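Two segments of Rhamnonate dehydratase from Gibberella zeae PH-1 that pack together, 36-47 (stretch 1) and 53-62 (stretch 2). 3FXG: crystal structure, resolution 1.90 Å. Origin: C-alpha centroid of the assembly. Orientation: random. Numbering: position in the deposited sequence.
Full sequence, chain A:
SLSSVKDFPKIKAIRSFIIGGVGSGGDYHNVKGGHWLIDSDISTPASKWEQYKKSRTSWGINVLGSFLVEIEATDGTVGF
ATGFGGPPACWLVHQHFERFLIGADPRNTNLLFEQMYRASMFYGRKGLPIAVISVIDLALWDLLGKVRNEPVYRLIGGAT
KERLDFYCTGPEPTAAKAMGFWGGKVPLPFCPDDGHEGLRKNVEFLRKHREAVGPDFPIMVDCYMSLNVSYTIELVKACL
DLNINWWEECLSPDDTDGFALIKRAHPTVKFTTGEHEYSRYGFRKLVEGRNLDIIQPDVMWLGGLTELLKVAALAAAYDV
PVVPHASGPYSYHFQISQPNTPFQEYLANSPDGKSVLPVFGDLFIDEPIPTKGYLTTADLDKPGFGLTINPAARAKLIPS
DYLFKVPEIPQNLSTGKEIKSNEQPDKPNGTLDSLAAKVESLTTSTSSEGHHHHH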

# COMPACT_ATOMS: atom_id res chain seq x y z
N TRP A 36 -42.63 -17.69 -8.99
CA TRP A 36 -41.23 -18.08 -9.07
C TRP A 36 -40.37 -17.33 -8.06
O TRP A 36 -39.32 -17.82 -7.64
CB TRP A 36 -40.68 -17.83 -10.48
CG TRP A 36 -40.51 -16.38 -10.83
CD1 TRP A 36 -41.45 -15.55 -11.39
CD2 TRP A 36 -39.34 -15.58 -10.62
NE1 TRP A 36 -40.93 -14.29 -11.54
CE2 TRP A 36 -39.64 -14.27 -11.07
CE3 TRP A 36 -38.07 -15.84 -10.09
CZ2 TRP A 36 -38.72 -13.22 -11.01
CZ3 TRP A 36 -37.15 -14.79 -10.03
CH2 TRP A 36 -37.48 -13.50 -10.49
N LEU A 37 -40.81 -16.14 -7.66
CA LEU A 37 -40.07 -15.33 -6.71
C LEU A 37 -39.89 -16.00 -5.36
O LEU A 37 -38.96 -15.68 -4.62
CB LEU A 37 -40.75 -13.97 -6.52
CG LEU A 37 -40.44 -12.90 -7.56
CD1 LEU A 37 -41.30 -11.67 -7.31
CD2 LEU A 37 -38.96 -12.53 -7.49
N ILE A 38 -40.78 -16.94 -5.03
CA ILE A 38 -40.70 -17.62 -3.75
C ILE A 38 -40.72 -19.15 -3.81
O ILE A 38 -40.30 -19.80 -2.85
CB ILE A 38 -41.86 -17.18 -2.82
CG1 ILE A 38 -43.20 -17.48 -3.50
CG2 ILE A 38 -41.74 -15.70 -2.51
CD1 ILE A 38 -44.42 -17.16 -2.64
N ASP A 39 -41.19 -19.72 -4.92
CA ASP A 39 -41.27 -21.17 -5.01
C ASP A 39 -40.39 -21.91 -6.01
O ASP A 39 -40.51 -23.12 -6.18
CB ASP A 39 -42.74 -21.57 -5.23
CG ASP A 39 -43.57 -21.40 -3.97
OD1 ASP A 39 -44.81 -21.35 -4.07
OD2 ASP A 39 -42.97 -21.33 -2.87
N SER A 40 -39.49 -21.19 -6.68
CA SER A 40 -38.60 -21.84 -7.64
C SER A 40 -37.26 -22.09 -6.95
O SER A 40 -37.06 -21.66 -5.82
CB SER A 40 -38.40 -20.95 -8.87
OG SER A 40 -37.77 -19.73 -8.52
N ASP A 41 -36.36 -22.80 -7.62
CA ASP A 41 -35.05 -23.06 -7.03
C ASP A 41 -34.21 -21.79 -7.07
O ASP A 41 -33.78 -21.36 -8.14
CB ASP A 41 -34.31 -24.17 -7.77
CG ASP A 41 -34.98 -25.53 -7.61
OD1 ASP A 41 -35.54 -25.78 -6.53
OD2 ASP A 41 -34.92 -26.33 -8.56
N ILE A 42 -33.98 -21.20 -5.90
CA ILE A 42 -33.18 -19.99 -5.81
C ILE A 42 -32.21 -20.09 -4.65
O ILE A 42 -32.61 -20.39 -3.52
CB ILE A 42 -34.07 -18.75 -5.59
CG1 ILE A 42 -35.05 -18.59 -6.75
CG2 ILE A 42 -33.20 -17.50 -5.46
CD1 ILE A 42 -36.01 -17.41 -6.59
N SER A 43 -30.93 -19.86 -4.92
CA SER A 43 -29.91 -19.91 -3.88
C SER A 43 -30.04 -18.66 -3.01
O SER A 43 -30.10 -17.55 -3.52
CB SER A 43 -28.52 -19.97 -4.51
OG SER A 43 -27.50 -20.07 -3.53
N THR A 44 -30.10 -18.86 -1.69
CA THR A 44 -30.24 -17.75 -0.75
C THR A 44 -29.33 -17.99 0.46
O THR A 44 -28.72 -19.05 0.59
CB THR A 44 -31.69 -17.62 -0.23
OG1 THR A 44 -31.93 -18.60 0.78
CG2 THR A 44 -32.69 -17.82 -1.37
N PRO A 45 -29.21 -16.99 1.36
CA PRO A 45 -28.37 -17.12 2.55
C PRO A 45 -28.85 -18.23 3.48
O PRO A 45 -28.09 -18.74 4.30
CB PRO A 45 -28.49 -15.74 3.21
CG PRO A 45 -28.68 -14.83 2.05
CD PRO A 45 -29.68 -15.59 1.20
N ALA A 46 -30.12 -18.61 3.34
CA ALA A 46 -30.70 -19.66 4.17
C ALA A 46 -30.73 -21.03 3.49
O ALA A 46 -31.17 -22.01 4.09
CB ALA A 46 -32.12 -19.27 4.59
N SER A 47 -30.26 -21.10 2.25
CA SER A 47 -30.25 -22.37 1.52
C SER A 47 -29.36 -23.42 2.16
O SER A 47 -29.39 -24.59 1.77
CB SER A 47 -29.82 -22.13 0.07
OG SER A 47 -30.78 -21.35 -0.62
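Stretch 2 (53-62) KKSRTSWGIN

The most unusual feature of this contact is that one arginine supplies every direct hydrogen bond between the two stretches. The guanidinium of R56 grips the carbonyl of L37 with two donors, NE to L37 O at 2.7 Å and NH2 to L37 O at 2.8 Å, with N-H...O angles of 148° and 141°. L37 O lies at the edge of the guanidinium, near its plane, where both N-H groups can converge on a single acceptor. The backbone of the same residue adds the third bond, R56 N to I38 O, 3.0 Å and nearly straight at 165°. Successive carbonyls near the end of the short helix 36-39 are thus taken up by one residue, and S40 is the first to leave helical phi/psi.

The backbone register gives the local direction. I38 CA is 4.8 Å from R56 CA, D39 CA is 5.1 Å from S55 CA, and S47 CA is 4.3 Å from K53 CA. I38 and D39 face R56 and S55 in opposing order, but stretch 1 then bends back past R56 to W59 and K53, so no single direction holds throughout. Stretch 2 is irregular: S55 is extended at -132/136, 56-58 have helical phi/psi without the regular bonds, and a type I turn from T57 to G60 is closed by G60 N to T57 O at 2.9 Å. With no regular axis on this side, position is better described by contacts than by a crossing angle.

Where the chains come close at I38, S55 CA also approaches I38 O at 3.4 Å in a CA-H...O contact. The I38 side chain, chi1 p and chi2 t, meets apolar groups further along, its CG2 3.7 Å from T57 CG2 and 4.2 Å from I61 CG2. R56, whose CA-to-CB bond points toward stretch 1, has 117 Å² covered by it, the most of any residue in either stretch. I42 CD1 lies over one face of its guanidinium, 3.7 Å from R56 NE, while T44 CG2 packs 3.6 Å from R56 CD.

W59 forms a second anchor, set against the type I turn from T44 to S47. A46 CB sits over the five-membered ring, 3.8 Å from its centroid and 18° off the normal, which is the geometry of a CH-pi contact; its nearest ring atom is W59 CD1 at 3.6 Å. T44 OG1 is 3.5 Å from W59 NE1, and water 6 links the two: W59 NE1 donates to it at 2.9 Å, and it is also hydrogen-bonded to T44 OG1 at 3.0 Å.

At the K53-K54 end, waters bridge the two backbones. From stretch 2, K53 O is reached by water 3 at 2.5 Å and water 5 at 2.6 Å; on the other side, water 3 lies 2.6 Å from I42 O and water 5 accepts from I42 N at 3.0 Å. Water 1 similarly joins K54 O, at 2.7 Å, to D39 O, at 3.1 Å. Altogether the two stretches bury 695 Å², both sides summed.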

# COMPACT_ATOMS: atom_id res chain seq x y z
N LYS A 53 -34.61 -24.35 2.09
CA LYS A 53 -34.09 -24.18 0.73
C LYS A 53 -35.08 -24.28 -0.43
O LYS A 53 -34.79 -23.80 -1.52
CB LYS A 53 -32.91 -25.14 0.51
CG LYS A 53 -33.22 -26.61 0.68
CD LYS A 53 -31.94 -27.43 0.82
CE LYS A 53 -30.99 -27.22 -0.35
NZ LYS A 53 -31.63 -27.58 -1.64
N LYS A 54 -36.25 -24.88 -0.21
CA LYS A 54 -37.22 -25.01 -1.29
C LYS A 54 -38.14 -23.80 -1.46
O LYS A 54 -38.64 -23.53 -2.55
CB LYS A 54 -38.08 -26.26 -1.08
CG LYS A 54 -38.95 -26.60 -2.29
CD LYS A 54 -39.86 -27.79 -2.02
CE LYS A 54 -40.62 -28.20 -3.28
NZ LYS A 54 -41.39 -27.07 -3.88
N SER A 55 -38.36 -23.06 -0.37
CA SER A 55 -39.23 -21.89 -0.39
C SER A 55 -38.56 -20.70 0.27
O SER A 55 -37.96 -20.84 1.34
CB SER A 55 -40.54 -22.21 0.34
OG SER A 55 -41.21 -21.03 0.73
N ARG A 56 -38.67 -19.52 -0.34
CA ARG A 56 -38.07 -18.34 0.26
C ARG A 56 -38.96 -17.81 1.38
O ARG A 56 -38.48 -17.10 2.28
CB ARG A 56 -37.79 -17.26 -0.79
CG ARG A 56 -36.70 -17.68 -1.78
CD ARG A 56 -35.87 -16.49 -2.28
NE ARG A 56 -36.55 -15.71 -3.31
CZ ARG A 56 -36.00 -14.69 -3.96
NH1 ARG A 56 -34.75 -14.32 -3.68
NH2 ARG A 56 -36.69 -14.04 -4.89
N THR A 57 -40.24 -18.16 1.35
CA THR A 57 -41.16 -17.72 2.40
C THR A 57 -40.93 -18.55 3.66
O THR A 57 -41.20 -18.09 4.77
CB THR A 57 -42.64 -17.86 1.97
OG1 THR A 57 -42.91 -19.21 1.58
CG2 THR A 57 -42.95 -16.92 0.81
N SER A 58 -40.40 -19.76 3.49
CA SER A 58 -40.14 -20.64 4.63
C SER A 58 -39.28 -19.93 5.68
O SER A 58 -39.58 -20.00 6.88
CB SER A 58 -39.46 -21.93 4.18
OG SER A 58 -38.16 -21.68 3.67
N TRP A 59 -38.23 -19.25 5.23
CA TRP A 59 -37.36 -18.54 6.17
C TRP A 59 -37.80 -17.09 6.43
O TRP A 59 -37.15 -16.38 7.20
CB TRP A 59 -35.89 -18.59 5.73
CG TRP A 59 -35.60 -18.20 4.31
CD1 TRP A 59 -35.49 -19.04 3.23
CD2 TRP A 59 -35.33 -16.88 3.82
NE1 TRP A 59 -35.16 -18.32 2.11
CE2 TRP A 59 -35.06 -17.00 2.44
CE3 TRP A 59 -35.30 -15.61 4.41
CZ2 TRP A 59 -34.75 -15.89 1.64
CZ3 TRP A 59 -34.99 -14.51 3.61
CH2 TRP A 59 -34.72 -14.66 2.24
N GLY A 60 -38.87 -16.66 5.78
CA GLY A 60 -39.40 -15.33 6.03
C GLY A 60 -39.17 -14.17 5.08
O GLY A 60 -39.31 -13.02 5.50
N ILE A 61 -38.85 -14.42 3.82
CA ILE A 61 -38.62 -13.32 2.89
C ILE A 61 -39.84 -12.39 2.77
O ILE A 61 -39.72 -11.23 2.38
CB ILE A 61 -38.24 -13.84 1.49
CG1 ILE A 61 -37.57 -12.72 0.68
CG2 ILE A 61 -39.49 -14.33 0.75
CD1 ILE A 61 -36.95 -13.18 -0.63
N ASN A 62 -41.01 -12.91 3.13
CA ASN A 62 -42.25 -12.15 3.03
C ASN A 62 -42.81 -11.75 4.40
O ASN A 62 -43.96 -11.33 4.51
CB ASN A 62 -43.30 -13.01 2.31
CG ASN A 62 -43.66 -14.26 3.09
OD1 ASN A 62 -42.83 -14.81 3.82
ND2 ASN A 62 -44.90 -14.72 2.93
O HOH W 1 -38.31 -24.91 -4.82
O HOH W 2 -41.29 -23.92 -3.19
O HOH W 3 -32.64 -22.60 -2.17
O HOH W 4 -35.14 -20.44 -2.21
O HOH W 5 -35.40 -22.93 -3.87
O HOH W 6 -34.27 -20.41 0.26